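Local coordinates for diaminobutyrate-pyruvate transaminase and L-2,4-diaminobutyrate decarboxylase (Vibrio parahaemolyticus, PDB 2QMA), which probably acts as a pyridoxal phosphate-dependent decarboxylase in this C-terminal domain of a longer protein that also carries an aminotransferase domain, at residues A[319-322]-A[326-329]. Sequence-based numbering, arbitrary orientation.
Sequences ISVD and LFYQ
F327 folds back from the loop onto the end of strand 318-322, where its ring meets V321 and the carbonyl of D322. With CG anti to the carbonyl carbon and beside the backbone N (chi1 -71°), the F327 ring reaches back to the strand, and CE2 lies 3.8 Å from CG1 of V321, the methyl set anti to the valine N (chi1 -177°); the two side chains meet at a slant. One carbon along the ring, CD2 stands 3.8 Å from O of D322, which sits at the ring edge near its plane. Two residues on, Q329 curls back so that NE2 donates a nearly straight hydrogen bond (2.8 Å) to O of F327; O lies in the plane of the glutamine amide, but NE2 sits 34° off the carbonyl plane. OE1 is held by T383. The carboxylate of D322 leads away from the loop and forms a salt bridge through OD2 with K325, the predicted cofactor lysine, which carries no pyridoxal phosphate here. This buried packing of a loop on the strand before it is characteristic of the large domain of fold-type I pyridoxal phosphate enzymes, where the loop after a central-sheet strand presents the Schiff-base lysine.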
loop_
_atom_site.group_PDB
_atom_site.type_symbol
_atom_site.label_atom_id
_atom_site.label_comp_id
_atom_site.label_asym_id
_atom_site.label_seq_id
_atom_site.Cartn_x
_atom_site.Cartn_y
_atom_site.Cartn_z
ATOM N N ILE A 319 -12.034 -13.273 -4.844
ATOM C CA ILE A 319 -10.823 -14.019 -4.541
ATOM C C ILE A 319 -9.699 -13.045 -4.245
ATOM O O ILE A 319 -9.414 -12.146 -5.052
ATOM C CB ILE A 319 -10.362 -14.858 -5.719
ATOM C CG1 ILE A 319 -11.462 -15.865 -6.184
ATOM C CG2 ILE A 319 -9.025 -15.575 -5.410
ATOM C CD1 ILE A 319 -11.201 -16.385 -7.570
ATOM N N SER A 320 -9.065 -13.226 -3.090
ATOM C CA SER A 320 -7.826 -12.502 -2.862
ATOM C C SER A 320 -6.574 -13.354 -3.175
ATOM O O SER A 320 -6.503 -14.554 -2.901
ATOM C CB SER A 320 -7.781 -11.775 -1.557
ATOM O OG SER A 320 -7.897 -12.603 -0.457
ATOM N N VAL A 321 -5.637 -12.705 -3.842
ATOM C CA VAL A 321 -4.414 -13.319 -4.366
ATOM C C VAL A 321 -3.261 -12.434 -3.838
ATOM O O VAL A 321 -3.289 -11.217 -4.017
ATOM C CB VAL A 321 -4.373 -13.308 -5.942
ATOM C CG1 VAL A 321 -3.116 -14.031 -6.428
ATOM C CG2 VAL A 321 -5.635 -13.898 -6.560
ATOM N N ASP A 322 -2.316 -13.032 -3.116
ATOM C CA ASP A 322 -1.140 -12.298 -2.640
ATOM C C ASP A 322 0.092 -12.716 -3.388
ATOM O O ASP A 322 0.601 -13.800 -3.129
ATOM C CB ASP A 322 -0.898 -12.556 -1.158
ATOM C CG ASP A 322 -1.139 -11.348 -0.327
ATOM O OD1 ASP A 322 -1.573 -10.335 -0.925
ATOM O OD2 ASP A 322 -0.923 -11.409 0.913
ATOM N N LEU A 326 3.616 -16.563 -2.240
ATOM C CA LEU A 326 4.215 -17.664 -2.967
ATOM C C LEU A 326 4.532 -17.331 -4.430
ATOM O O LEU A 326 5.211 -18.101 -5.116
ATOM C CB LEU A 326 3.268 -18.861 -2.868
ATOM C CG LEU A 326 3.693 -20.315 -2.955
ATOM C CD1 LEU A 326 4.969 -20.678 -2.192
ATOM C CD2 LEU A 326 2.461 -21.206 -2.581
ATOM N N PHE A 327 4.072 -16.179 -4.915
ATOM C CA PHE A 327 4.508 -15.713 -6.259
ATOM C C PHE A 327 5.856 -14.954 -6.242
ATOM O O PHE A 327 6.349 -14.509 -7.292
ATOM C CB PHE A 327 3.481 -14.785 -6.883
ATOM C CG PHE A 327 2.181 -15.450 -7.338
ATOM C CD1 PHE A 327 1.960 -15.756 -8.692
ATOM C CD2 PHE A 327 1.133 -15.653 -6.426
ATOM C CE1 PHE A 327 0.726 -16.299 -9.124
ATOM C CE2 PHE A 327 -0.069 -16.196 -6.832
ATOM C CZ PHE A 327 -0.288 -16.509 -8.191
ATOM N N TYR A 328 6.430 -14.798 -5.051
ATOM C CA TYR A 328 7.769 -14.193 -4.863
ATOM C C TYR A 328 7.947 -12.720 -5.242
ATOM O O TYR A 328 9.079 -12.244 -5.387
ATOM C CB TYR A 328 8.795 -15.012 -5.642
ATOM C CG TYR A 328 8.736 -16.484 -5.324
ATOM C CD1 TYR A 328 9.105 -16.959 -4.058
ATOM C CD2 TYR A 328 8.408 -17.413 -6.318
ATOM C CE1 TYR A 328 9.104 -18.329 -3.765
ATOM C CE2 TYR A 328 8.419 -18.819 -6.032
ATOM C CZ TYR A 328 8.753 -19.244 -4.743
ATOM O OH TYR A 328 8.751 -20.583 -4.442
ATOM N N GLN A 329 6.837 -11.997 -5.406
ATOM C CA GLN A 329 6.911 -10.575 -5.695
ATOM C C GLN A 329 7.291 -9.794 -4.425
ATOM O O GLN A 329 6.955 -10.218 -3.319
ATOM C CB GLN A 329 5.560 -10.073 -6.282
ATOM C CG GLN A 329 5.130 -10.913 -7.514
ATOM C CD GLN A 329 6.233 -10.994 -8.588
ATOM O OE1 GLN A 329 6.465 -10.033 -9.322
ATOM N NE2 GLN A 329 6.927 -12.130 -8.655
#